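Local coordinates for protein REP-associated tyrosine transposase (Escherichia coli, PDB 4ER8) that binds the hairpins of repeated extragenic palindromes and cleaves and recombines the mosaic elements that contain them, as a monomeric metal-dependent transposase, at residues 70-73 with 74-77. Sequence-based numbering, arbitrary orientation.
Sequences DDDF and SSRW. With nucleotides of chain B.
The N-cap of helix 73-87 is set by D72, whose carboxylate turns back onto S75 in the first turn. D72 OD2 accepts the backbone N-H of S75 at 2.7 Å from S75 N, on its syn side and 27° out of the carboxylate plane. The other oxygen, D72 OD1, takes a hydrogen bond from S75 OG. The D72 carboxylate carbon lies trans to the backbone N (chi1 -176°), which brings both oxygens over the helix start. W77 N donates to F73 O at 3.0 Å, a backbone bond of the first helical turn.

R76 reaches back along the loop, its chain extended from CG to NE. Its NH1 meets D70 OD2 at 2.8 Å in a salt bridge; the outer half of this pair is less surely placed. The same NH1 gives a weak hydrogen bond to D72 O. D70 OD2 also accepts from D72 N at 2.9 Å, closing an Asx turn. R76 NE bonds to the carbonyl of R46, and NH2, less certainly, to that of P47, which ties the start of helix 73-87 to the residues just after helix 32-45.

S74 faces the DNA: its OG donates to OP1 of DC31 of chain B at 2.6 Å and also bonds to Y8 OH. F73 and W77 pack among aromatic residues that include W64 and F16.

With an alanine at D72, S75 N and S75 OG would probably lose their acceptors and the first turn could fray beside the DNA contact. The D72 carboxylate, at the positive end of the helix dipole, is likely to be favoured as the anion, and the same turn that it caps presents the S74 hydroxyl to a DNA phosphate.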
loop_
_atom_site.group_PDB
_atom_site.type_symbol
_atom_site.label_atom_id
_atom_site.label_comp_id
_atom_site.label_asym_id
_atom_site.label_seq_id
_atom_site.Cartn_x
_atom_site.Cartn_y
_atom_site.Cartn_z
ATOM N N ASP A 70 -10.218 9.821 14.443
ATOM C CA ASP A 70 -8.835 9.955 13.991
ATOM C C ASP A 70 -8.815 10.127 12.448
ATOM O O ASP A 70 -9.307 9.261 11.716
ATOM C CB ASP A 70 -8.047 8.709 14.415
ATOM C CG ASP A 70 -6.536 8.846 14.199
ATOM O OD1 ASP A 70 -5.726 8.232 14.948
ATOM O OD2 ASP A 70 -6.136 9.552 13.261
ATOM N N ASP A 71 -8.262 11.243 11.962
ATOM C CA ASP A 71 -8.159 11.477 10.528
ATOM C C ASP A 71 -6.703 11.504 10.018
ATOM O O ASP A 71 -6.448 11.825 8.856
ATOM C CB ASP A 71 -8.909 12.768 10.133
ATOM C CG ASP A 71 -8.328 14.051 10.806
ATOM O OD1 ASP A 71 -7.290 13.967 11.502
ATOM O OD2 ASP A 71 -8.915 15.151 10.661
ATOM N N ASP A 72 -5.748 11.137 10.863
ATOM C CA ASP A 72 -4.361 11.511 10.608
ATOM C C ASP A 72 -3.505 10.440 9.976
ATOM O O ASP A 72 -2.570 9.929 10.607
ATOM C CB ASP A 72 -3.719 12.046 11.880
ATOM C CG ASP A 72 -2.286 12.544 11.664
ATOM O OD1 ASP A 72 -1.663 12.995 12.669
ATOM O OD2 ASP A 72 -1.762 12.458 10.514
ATOM N N PHE A 73 -3.785 10.119 8.713
ATOM C CA PHE A 73 -2.875 9.226 7.965
ATOM C C PHE A 73 -1.524 9.883 7.646
ATOM O O PHE A 73 -0.553 9.195 7.365
ATOM C CB PHE A 73 -3.526 8.724 6.681
ATOM C CG PHE A 73 -4.092 9.827 5.821
ATOM C CD1 PHE A 73 -3.257 10.550 4.949
ATOM C CD2 PHE A 73 -5.447 10.155 5.900
ATOM C CE1 PHE A 73 -3.761 11.570 4.180
ATOM C CE2 PHE A 73 -5.959 11.191 5.142
ATOM C CZ PHE A 73 -5.104 11.889 4.250
ATOM N N SER A 74 -1.469 11.207 7.695
ATOM C CA SER A 74 -0.249 11.928 7.346
ATOM C C SER A 74 0.910 11.527 8.246
ATOM O O SER A 74 1.943 10.973 7.783
ATOM C CB SER A 74 -0.473 13.439 7.376
ATOM O OG SER A 74 -1.208 13.881 6.247
ATOM N N SER A 75 0.709 11.746 9.541
ATOM C CA SER A 75 1.705 11.323 10.535
ATOM C C SER A 75 2.097 9.891 10.318
ATOM O O SER A 75 3.285 9.560 10.244
ATOM C CB SER A 75 1.112 11.478 11.908
ATOM O OG SER A 75 0.742 12.822 12.085
ATOM N N ARG A 76 1.088 9.031 10.200
ATOM C CA ARG A 76 1.354 7.628 10.109
ATOM C C ARG A 76 2.302 7.336 8.956
ATOM O O ARG A 76 3.238 6.582 9.131
ATOM C CB ARG A 76 0.058 6.815 10.061
ATOM C CG ARG A 76 -0.791 6.939 11.360
ATOM C CD ARG A 76 -2.131 6.225 11.207
ATOM N NE ARG A 76 -2.932 6.086 12.421
ATOM C CZ ARG A 76 -3.743 7.017 12.942
ATOM N NH1 ARG A 76 -3.844 8.225 12.402
ATOM N NH2 ARG A 76 -4.474 6.744 14.030
ATOM N N TRP A 77 2.101 7.971 7.794
ATOM C CA TRP A 77 2.957 7.697 6.660
ATOM C C TRP A 77 4.288 8.328 6.910
ATOM O O TRP A 77 5.320 7.848 6.422
ATOM C CB TRP A 77 2.386 8.262 5.365
ATOM C CG TRP A 77 1.532 7.306 4.612
ATOM C CD1 TRP A 77 0.274 7.523 4.194
ATOM C CD2 TRP A 77 1.874 5.979 4.191
ATOM N NE1 TRP A 77 -0.213 6.415 3.550
ATOM C CE2 TRP A 77 0.754 5.452 3.527
ATOM C CE3 TRP A 77 3.014 5.179 4.327
ATOM C CZ2 TRP A 77 0.732 4.168 2.979
ATOM C CZ3 TRP A 77 3.004 3.903 3.768
ATOM C CH2 TRP A 77 1.862 3.409 3.107
ATOM P P DC B 31 0.692 14.759 3.561
ATOM O OP1 DC B 31 -0.578 14.076 3.782
ATOM O OP2 DC B 31 1.395 14.696 2.292
ATOM O "O5'" DC B 31 0.453 16.287 3.934
ATOM C "C5'" DC B 31 -0.294 16.728 5.097
ATOM C "C4'" DC B 31 -0.517 18.241 5.027
ATOM O "O4'" DC B 31 0.806 18.838 5.096
ATOM C "C3'" DC B 31 -1.158 18.768 3.722
ATOM O "O3'" DC B 31 -2.297 19.377 4.144
ATOM C "C2'" DC B 31 -0.213 19.829 3.191
ATOM C "C1'" DC B 31 0.833 19.978 4.285
ATOM N N1 DC B 31 2.175 19.939 3.726
ATOM C C2 DC B 31 2.981 21.061 3.808
ATOM O O2 DC B 31 2.473 22.040 4.379
ATOM N N3 DC B 31 4.234 20.993 3.269
ATOM C C4 DC B 31 4.703 19.880 2.666
ATOM N N4 DC B 31 5.965 19.808 2.132
ATOM C C5 DC B 31 3.861 18.741 2.568
ATOM C C6 DC B 31 2.635 18.807 3.103
#